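Local coordinates for cypemycin cysteine dehydrogenase (decarboxylating) (Streptomyces sp, PDB 6JDD), which catalyses the oxidative decarboxylation of the C-terminal cysteine of the cypemycin precursor peptide, a step in forming its aminovinyl-cysteine ring, with FAD bound, at residues G8-H14 and A86-V92; W27-L31 and F170-L176. One frame throughout, in Å; residues are numbered along the deposited sequence.

Contact 1. Residues G8-H14 and A86-V92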
ATOM      1  N   GLY A   8       5.775   2.230  47.992  1.00 63.33           N
ATOM      2  CA  GLY A   8       4.401   2.327  47.461  1.00 57.47           C
ATOM      3  C   GLY A   8       3.918   1.026  46.830  1.00 53.04           C
ATOM      4  O   GLY A   8       4.720   0.061  46.752  1.00 50.56           O
ATOM      5  N   ALA A   9       2.663   1.044  46.344  1.00 51.44           N
ATOM      6  CA  ALA A   9       1.917  -0.089  45.734  1.00 53.34           C
ATOM      7  C   ALA A   9       2.096  -0.138  44.201  1.00 61.07           C
ATOM      8  O   ALA A   9       2.211  -1.243  43.662  1.00 61.38           O
ATOM      9  CB  ALA A   9       0.452   0.011  46.116  1.00 43.60           C
ATOM     10  N   GLU A  10       2.209   1.021  43.567  1.00 53.14           N
ATOM     11  CA  GLU A  10       2.297   1.062  42.095  1.00 51.87           C
ATOM     12  C   GLU A  10       3.225   2.190  41.654  1.00 54.65           C
ATOM     13  O   GLU A  10       3.213   3.214  42.305  1.00 58.36           O
ATOM     14  CB  GLU A  10       0.882   1.370  41.610  1.00 54.61           C
ATOM     15  CG  GLU A  10       0.652   1.228  40.128  1.00 60.75           C
ATOM     16  CD  GLU A  10      -0.821   1.092  39.819  1.00 52.67           C
ATOM     17  OE1 GLU A  10      -1.521   0.562  40.653  1.00 50.65           O
ATOM     18  OE2 GLU A  10      -1.248   1.505  38.759  1.00 76.19           O
ATOM     19  N   LEU A  11       4.083   1.943  40.667  1.00 50.51           N
ATOM     20  CA  LEU A  11       4.830   3.052  40.038  1.00 50.30           C
ATOM     21  C   LEU A  11       4.702   2.980  38.516  1.00 49.40           C
ATOM     22  O   LEU A  11       4.087   2.097  38.024  1.00 46.28           O
ATOM     23  CB  LEU A  11       6.280   3.025  40.520  1.00 44.87           C
ATOM     24  CG  LEU A  11       7.044   1.735  40.311  1.00 48.55           C
ATOM     25  CD1 LEU A  11       7.478   1.591  38.866  1.00 55.91           C
ATOM     26  CD2 LEU A  11       8.246   1.740  41.231  1.00 50.52           C
ATOM     27  N   HIS A  12       5.220   3.981  37.835  1.00 45.04           N
ATOM     28  CA  HIS A  12       5.206   4.126  36.371  1.00 38.51           C
ATOM     29  C   HIS A  12       6.628   4.334  35.891  1.00 42.26           C
ATOM     30  O   HIS A  12       7.340   5.143  36.505  1.00 44.06           O
ATOM     31  CB  HIS A  12       4.371   5.323  35.949  1.00 39.95           C
ATOM     32  CG  HIS A  12       4.292   5.422  34.470  1.00 40.33           C
ATOM     33  ND1 HIS A  12       3.191   5.011  33.773  1.00 44.02           N
ATOM     34  CD2 HIS A  12       5.186   5.839  33.561  1.00 39.41           C
ATOM     35  CE1 HIS A  12       3.410   5.194  32.492  1.00 39.22           C
ATOM     36  NE2 HIS A  12       4.622   5.665  32.333  1.00 40.46           N
ATOM     37  N   VAL A  13       7.002   3.611  34.843  1.00 41.43           N
ATOM     38  CA  VAL A  13       8.330   3.723  34.200  1.00 41.12           C
ATOM     39  C   VAL A  13       8.094   4.291  32.809  1.00 41.82           C
ATOM     40  O   VAL A  13       7.312   3.745  32.069  1.00 42.20           O
ATOM     41  CB  VAL A  13       9.107   2.399  34.174  1.00 41.31           C
ATOM     42  CG1 VAL A  13      10.404   2.586  33.444  1.00 39.68           C
ATOM     43  CG2 VAL A  13       9.389   1.863  35.569  1.00 43.54           C
ATOM     44  N   HIS A  14       8.737   5.408  32.512  1.00 40.06           N
ATOM     45  CA  HIS A  14       8.704   6.060  31.187  1.00 39.78           C
ATOM     46  C   HIS A  14      10.052   5.841  30.519  1.00 37.86           C
ATOM     47  O   HIS A  14      11.083   6.280  31.078  1.00 36.24           O
ATOM     48  CB  HIS A  14       8.343   7.534  31.328  1.00 37.61           C
ATOM     49  CG  HIS A  14       8.275   8.244  30.022  1.00 41.01           C
ATOM     50  ND1 HIS A  14       7.449   7.816  28.998  1.00 42.52           N
ATOM     51  CD2 HIS A  14       8.953   9.309  29.551  1.00 40.29           C
ATOM     52  CE1 HIS A  14       7.620   8.607  27.957  1.00 40.63           C
ATOM     53  NE2 HIS A  14       8.560   9.514  28.259  1.00 37.27           N
ATOM     54  N   ALA A  86      -2.775   3.992  39.573  1.00 47.91           N
ATOM     55  CA  ALA A  86      -2.500   4.477  40.945  1.00 45.81           C
ATOM     56  C   ALA A  86      -0.994   4.574  41.198  1.00 51.70           C
ATOM     57  O   ALA A  86      -0.601   4.370  42.362  1.00 54.39           O
ATOM     58  CB  ALA A  86      -3.140   3.575  41.951  1.00 42.78           C
ATOM     59  N   SER A  87      -0.183   4.882  40.179  1.00 52.94           N
ATOM     60  CA  SER A  87       1.286   5.105  40.342  1.00 52.10           C
ATOM     61  C   SER A  87       1.540   6.195  41.395  1.00 50.37           C
ATOM     62  O   SER A  87       0.872   7.262  41.348  1.00 43.40           O
ATOM     63  CB  SER A  87       1.994   5.470  39.064  1.00 46.26           C
ATOM     64  OG  SER A  87       1.723   4.536  38.061  1.00 54.47           O
ATOM     65  N   GLU A  88       2.492   5.921  42.283  1.00 47.21           N
ATOM     66  CA  GLU A  88       2.889   6.824  43.384  1.00 53.10           C
ATOM     67  C   GLU A  88       4.250   7.458  43.091  1.00 52.45           C
ATOM     68  O   GLU A  88       4.676   8.362  43.831  1.00 57.53           O
ATOM     69  CB  GLU A  88       2.943   6.031  44.691  1.00 51.45           C
ATOM     70  CG  GLU A  88       1.558   5.594  45.145  1.00 57.63           C
ATOM     71  CD  GLU A  88       1.585   4.729  46.386  1.00 73.15           C
ATOM     72  OE1 GLU A  88       2.185   5.206  47.353  1.00 73.44           O
ATOM     73  OE2 GLU A  88       1.050   3.581  46.359  1.00 64.08           O
ATOM     74  N   CYS A  89       4.957   6.987  42.080  1.00 49.95           N
ATOM     75  CA  CYS A  89       6.123   7.739  41.569  1.00 49.65           C
ATOM     76  C   CYS A  89       6.277   7.479  40.070  1.00 46.98           C
ATOM     77  O   CYS A  89       5.576   6.630  39.531  1.00 47.48           O
ATOM     78  CB  CYS A  89       7.354   7.402  42.390  1.00 48.55           C
ATOM     79  SG  CYS A  89       8.065   5.795  41.968  1.00 56.01           S
ATOM     80  N   PHE A  90       7.137   8.252  39.429  1.00 43.34           N
ATOM     81  CA  PHE A  90       7.377   8.231  37.969  1.00 43.01           C
ATOM     82  C   PHE A  90       8.880   8.226  37.739  1.00 42.24           C
ATOM     83  O   PHE A  90       9.551   9.115  38.224  1.00 46.53           O
ATOM     84  CB  PHE A  90       6.733   9.436  37.296  1.00 39.20           C
ATOM     85  CG  PHE A  90       5.237   9.423  37.351  1.00 41.99           C
ATOM     86  CD1 PHE A  90       4.566   9.807  38.492  1.00 44.52           C
ATOM     87  CD2 PHE A  90       4.505   8.976  36.270  1.00 43.21           C
ATOM     88  CE1 PHE A  90       3.184   9.777  38.541  1.00 44.63           C
ATOM     89  CE2 PHE A  90       3.120   8.971  36.313  1.00 43.17           C
ATOM     90  CZ  PHE A  90       2.462   9.366  37.450  1.00 40.98           C
ATOM     91  N   LEU A  91       9.378   7.181  37.100  1.00 43.96           N
ATOM     92  CA  LEU A  91      10.826   7.024  36.838  1.00 42.72           C
ATOM     93  C   LEU A  91      11.003   7.151  35.332  1.00 44.13           C
ATOM     94  O   LEU A  91      10.403   6.371  34.621  1.00 48.90           O
ATOM     95  CB  LEU A  91      11.347   5.677  37.359  1.00 39.35           C
ATOM     96  CG  LEU A  91      10.873   5.283  38.755  1.00 47.14           C
ATOM     97  CD1 LEU A  91      11.269   3.849  39.085  1.00 54.57           C
ATOM     98  CD2 LEU A  91      11.424   6.232  39.817  1.00 48.42           C
ATOM     99  N   VAL A  92      11.788   8.115  34.884  1.00 39.19           N
ATOM    100  CA  VAL A  92      12.188   8.235  33.460  1.00 37.86           C
ATOM    101  C   VAL A  92      13.507   7.473  33.280  1.00 41.16           C
ATOM    102  O   VAL A  92      14.538   7.938  33.717  1.00 41.42           O
ATOM    103  CB  VAL A  92      12.255   9.708  33.035  1.00 38.68           C
ATOM    104  CG1 VAL A  92      12.452   9.845  31.536  1.00 39.40           C
ATOM    105  CG2 VAL A  92      10.999  10.458  33.466  1.00 35.39           C
TER

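Contact 2. Residues W27-L31 and F170-L176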
ATOM      1  N   TRP A  27      15.781  -5.068  33.614  1.00 48.06           N
ATOM      2  CA  TRP A  27      15.502  -4.337  34.880  1.00 49.58           C
ATOM      3  C   TRP A  27      14.033  -4.435  35.303  1.00 46.12           C
ATOM      4  O   TRP A  27      13.774  -4.549  36.494  1.00 47.85           O
ATOM      5  CB  TRP A  27      15.922  -2.885  34.736  1.00 48.48           C
ATOM      6  CG  TRP A  27      17.395  -2.764  34.834  1.00 43.92           C
ATOM      7  CD1 TRP A  27      18.287  -2.570  33.823  1.00 43.95           C
ATOM      8  CD2 TRP A  27      18.152  -2.939  36.031  1.00 44.16           C
ATOM      9  NE1 TRP A  27      19.564  -2.566  34.315  1.00 44.05           N
ATOM     10  CE2 TRP A  27      19.509  -2.786  35.675  1.00 50.41           C
ATOM     11  CE3 TRP A  27      17.811  -3.194  37.355  1.00 48.57           C
ATOM     12  CZ2 TRP A  27      20.534  -2.860  36.621  1.00 48.52           C
ATOM     13  CZ3 TRP A  27      18.829  -3.290  38.284  1.00 56.12           C
ATOM     14  CH2 TRP A  27      20.172  -3.114  37.921  1.00 48.12           C
ATOM     15  N   ILE A  28      13.084  -4.336  34.383  1.00 44.66           N
ATOM     16  CA  ILE A  28      11.644  -4.562  34.720  1.00 47.16           C
ATOM     17  C   ILE A  28      11.493  -5.993  35.266  1.00 53.71           C
ATOM     18  O   ILE A  28      10.846  -6.158  36.314  1.00 55.79           O
ATOM     19  CB  ILE A  28      10.709  -4.319  33.519  1.00 47.21           C
ATOM     20  CG1 ILE A  28      10.816  -2.891  32.970  1.00 50.21           C
ATOM     21  CG2 ILE A  28       9.265  -4.682  33.889  1.00 48.31           C
ATOM     22  CD1 ILE A  28      10.352  -1.836  33.923  1.00 52.54           C
ATOM     23  N   HIS A  29      12.073  -6.997  34.603  1.00 51.78           N
ATOM     24  CA  HIS A  29      12.028  -8.401  35.075  1.00 49.36           C
ATOM     25  C   HIS A  29      12.604  -8.469  36.494  1.00 51.73           C
ATOM     26  O   HIS A  29      11.943  -9.049  37.351  1.00 53.11           O
ATOM     27  CB  HIS A  29      12.764  -9.301  34.093  1.00 49.93           C
ATOM     28  CG  HIS A  29      12.820 -10.721  34.545  1.00 65.83           C
ATOM     29  ND1 HIS A  29      11.670 -11.499  34.636  1.00 65.90           N
ATOM     30  CD2 HIS A  29      13.858 -11.491  34.936  1.00 58.33           C
ATOM     31  CE1 HIS A  29      12.005 -12.683  35.051  1.00 59.25           C
ATOM     32  NE2 HIS A  29      13.337 -12.705  35.240  1.00 62.17           N
ATOM     33  N   TRP A  30      13.776  -7.873  36.726  1.00 52.65           N
ATOM     34  CA  TRP A  30      14.425  -7.770  38.070  1.00 52.15           C
ATOM     35  C   TRP A  30      13.455  -7.180  39.113  1.00 55.49           C
ATOM     36  O   TRP A  30      13.204  -7.820  40.168  1.00 54.72           O
ATOM     37  CB  TRP A  30      15.722  -6.947  38.005  1.00 53.07           C
ATOM     38  CG  TRP A  30      16.348  -6.655  39.337  1.00 63.79           C
ATOM     39  CD1 TRP A  30      17.296  -7.405  39.976  1.00 68.73           C
ATOM     40  CD2 TRP A  30      16.087  -5.526  40.199  1.00 63.30           C
ATOM     41  NE1 TRP A  30      17.620  -6.834  41.173  1.00 67.41           N
ATOM     42  CE2 TRP A  30      16.891  -5.690  41.345  1.00 69.44           C
ATOM     43  CE3 TRP A  30      15.254  -4.405  40.120  1.00 59.86           C
ATOM     44  CZ2 TRP A  30      16.889  -4.771  42.394  1.00 66.26           C
ATOM     45  CZ3 TRP A  30      15.234  -3.507  41.162  1.00 62.66           C
ATOM     46  CH2 TRP A  30      16.045  -3.688  42.284  1.00 67.56           C
ATOM     47  N   LEU A  31      12.903  -6.006  38.833  1.00 53.23           N
ATOM     48  CA  LEU A  31      11.966  -5.350  39.772  1.00 55.00           C
ATOM     49  C   LEU A  31      10.743  -6.251  40.022  1.00 55.21           C
ATOM     50  O   LEU A  31      10.315  -6.336  41.161  1.00 52.78           O
ATOM     51  CB  LEU A  31      11.579  -3.994  39.186  1.00 55.02           C
ATOM     52  CG  LEU A  31      10.626  -3.153  40.029  1.00 51.19           C
ATOM     53  CD1 LEU A  31      11.229  -2.842  41.388  1.00 53.84           C
ATOM     54  CD2 LEU A  31      10.270  -1.891  39.279  1.00 47.92           C
ATOM     55  N   PHE A 170      21.663   6.093  34.908  1.00 56.32           N
ATOM     56  CA  PHE A 170      20.929   4.832  34.586  1.00 60.74           C
ATOM     57  C   PHE A 170      20.965   3.863  35.773  1.00 52.88           C
ATOM     58  O   PHE A 170      21.685   2.865  35.746  1.00 53.19           O
ATOM     59  CB  PHE A 170      21.469   4.145  33.328  1.00 54.82           C
ATOM     60  CG  PHE A 170      20.517   3.114  32.791  1.00 56.32           C
ATOM     61  CD1 PHE A 170      19.214   3.473  32.458  1.00 50.27           C
ATOM     62  CD2 PHE A 170      20.911   1.792  32.642  1.00 57.81           C
ATOM     63  CE1 PHE A 170      18.333   2.532  31.963  1.00 47.91           C
ATOM     64  CE2 PHE A 170      20.031   0.853  32.141  1.00 53.88           C
ATOM     65  CZ  PHE A 170      18.742   1.227  31.820  1.00 54.98           C
ATOM     66  N   ASN A 171      20.173   4.158  36.791  1.00 53.52           N
ATOM     67  CA  ASN A 171      20.341   3.562  38.132  1.00 56.45           C
ATOM     68  C   ASN A 171      18.953   3.345  38.725  1.00 52.59           C
ATOM     69  O   ASN A 171      18.487   4.250  39.449  1.00 52.81           O
ATOM     70  CB  ASN A 171      21.206   4.486  38.984  1.00 60.09           C
ATOM     71  CG  ASN A 171      21.380   3.986  40.402  1.00 60.76           C
ATOM     72  OD1 ASN A 171      20.797   2.971  40.778  1.00 56.80           O
ATOM     73  ND2 ASN A 171      22.162   4.700  41.192  1.00 58.37           N
ATOM     74  N   LEU A 172      18.330   2.194  38.471  1.00 47.79           N
ATOM     75  CA  LEU A 172      16.964   1.931  39.005  1.00 50.71           C
ATOM     76  C   LEU A 172      16.981   1.778  40.532  1.00 55.59           C
ATOM     77  O   LEU A 172      16.144   2.359  41.224  1.00 53.78           O
ATOM     78  CB  LEU A 172      16.353   0.705  38.326  1.00 53.29           C
ATOM     79  CG  LEU A 172      14.928   0.363  38.752  1.00 51.83           C
ATOM     80  CD1 LEU A 172      13.993   1.514  38.523  1.00 56.35           C
ATOM     81  CD2 LEU A 172      14.416  -0.830  37.996  1.00 56.21           C
ATOM     82  N   PRO A 173      17.897   0.992  41.148  1.00 61.07           N
ATOM     83  CA  PRO A 173      17.889   0.888  42.617  1.00 60.21           C
ATOM     84  C   PRO A 173      17.979   2.264  43.320  1.00 53.51           C
ATOM     85  O   PRO A 173      17.158   2.559  44.212  1.00 48.94           O
ATOM     86  CB  PRO A 173      19.098  -0.012  42.905  1.00 56.56           C
ATOM     87  CG  PRO A 173      19.275  -0.815  41.615  1.00 53.38           C
ATOM     88  CD  PRO A 173      18.944   0.161  40.510  1.00 53.82           C
ATOM     89  N   GLY A 174      18.916   3.108  42.871  1.00 49.85           N
ATOM     90  CA  GLY A 174      19.034   4.503  43.339  1.00 51.62           C
ATOM     91  C   GLY A 174      17.753   5.288  43.102  1.00 53.11           C
ATOM     92  O   GLY A 174      17.319   6.040  44.009  1.00 54.45           O
ATOM     93  N   ALA A 175      17.146   5.134  41.930  1.00 49.49           N
ATOM     94  CA  ALA A 175      15.900   5.853  41.612  1.00 46.54           C
ATOM     95  C   ALA A 175      14.845   5.413  42.642  1.00 45.96           C
ATOM     96  O   ALA A 175      14.025   6.238  43.076  1.00 57.04           O
ATOM     97  CB  ALA A 175      15.488   5.633  40.169  1.00 45.77           C
ATOM     98  N   LEU A 176      14.823   4.146  43.017  1.00 51.88           N
ATOM     99  CA  LEU A 176      13.727   3.629  43.892  1.00 56.80           C
ATOM    100  C   LEU A 176      13.905   4.228  45.285  1.00 51.55           C
ATOM    101  O   LEU A 176      12.886   4.631  45.925  1.00 51.72           O
ATOM    102  CB  LEU A 176      13.791   2.099  43.952  1.00 58.62           C
ATOM    103  CG  LEU A 176      13.361   1.356  42.692  1.00 55.92           C
ATOM    104  CD1 LEU A 176      13.805  -0.096  42.767  1.00 66.40           C
ATOM    105  CD2 LEU A 176      11.856   1.442  42.499  1.00 47.17           C
TER

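Contact 1. Residues G8-H14 and A86-V92
Glu-10 and Glu-88 each reach from one segment to a backbone N-H of the other. Ala-86 N meets Glu-10 OE2 at 3.0 Å, from above the carboxylate plane. CG is anti to the backbone N (chi1 -170°) and the side chain runs on extended, which carries the carboxylate to Ala-86. Asn-41 ND2 also bonds OE2. With an alanine in place of Glu-10, Ala-86 N and Asn-41 would probably lose this acceptor, and the turn before Ser-87 is likely to be held less firmly. Glu-88 works the other way: its OE2 accepts from Ala-9 N at 3.0 Å, while its OE1 pairs with Arg-183.

Further along, the two strands run parallel. Leu-91 N bonds His-12 O at 2.9 Å, and Leu-91 O takes His-14 N. His-12 and Phe-90 share a sheet face. Their ring planes differ by 30°, but the rings are displaced so far (centroids 5.7 Å) that they hardly overlap, and Phe-90 CD2 touches His-12 CB. The His-12 nitrogens bond Ser-84 and Ser-43. On the other side, Leu-11 CB rests on Cys-89 SG at 3.6 Å. Regular backbone pairing thus joins the central strands of the Rossmann-like sheet, and carboxylates take over where it ends.

Contact 2. Residues W27-L31 and F170-L176
This is an apolar helix-to-helix contact on one side of the parallel sheet. Helix 24-34 follows the first strand, and helix 172-185 comes near the C-terminus. The segment axes are 12.2 Å apart at 51°, so large side chains bridge the space.

Leu-172 points into the middle. Its CD2 lies 4.1 Å from Trp-27 CB and also approaches Trp-30 CZ3 and Leu-31 CB. Trp-27 and Leu-172 pass alongside, pointing opposite ways. Trp-27 CZ3 meets Pro-173 CD at 4.1 Å, and Pro-173 lies crosswise to the Trp-27 side chain. At the other end of the indole, NE1 approaches Phe-170 CE2 at 4.1 Å, with the five-membered ring and the phenyl plane at 88°. Trp-30 has CG anti to its backbone N (chi1 173°), which sends its indole toward Leu-176. Leu-176 CD1 sits at the edge of that ring, 4.0 Å from CZ3, and reaches Leu-31 CD1 as well. Within the helix, Trp-27 CZ3 lies over one face of the Trp-30 indole, toward the rim.

Asn-171 is the N-cap of helix 172-185. Its OD1 accepts from Gly-174 N at 2.8 Å. Trp-27 also meets Trp-26 of a second subunit, so helix 24-34 packs both on helix 172-185 and across a subunit interface. Shape and hydrophobic burial therefore hold the two segments together. No hydrogen bond crosses between them; the cap at Asn-171 fixes the start of helix 172-185.

The centres of contacts 1 and 2 lie about 12 Å apart. Contact 1 pairs strands 10-15 and 90-95 in the middle of the six-stranded parallel sheet. Contact 2 joins helices 24-34 and 172-185 over one face of it. Along the chain the segments alternate: strand 10-15, helix 24-34, strand 90-95, helix 172-185. The Leu-11, Val-13 and Leu-91 side chains of contact 1 meet these helices, with Leu-91 CD1 3.6 Å from Leu-172 CD1 and Leu-11 CD2 3.8 Å from Leu-176 CD2. Val-13 meets Ile-28. The C-terminal helix is thus packed against the start of the fold. A bound FAD comes within about 6 Å (nearest atoms) of the His-14 side chain, which lies on the sheet face away from Val-13 and Leu-91.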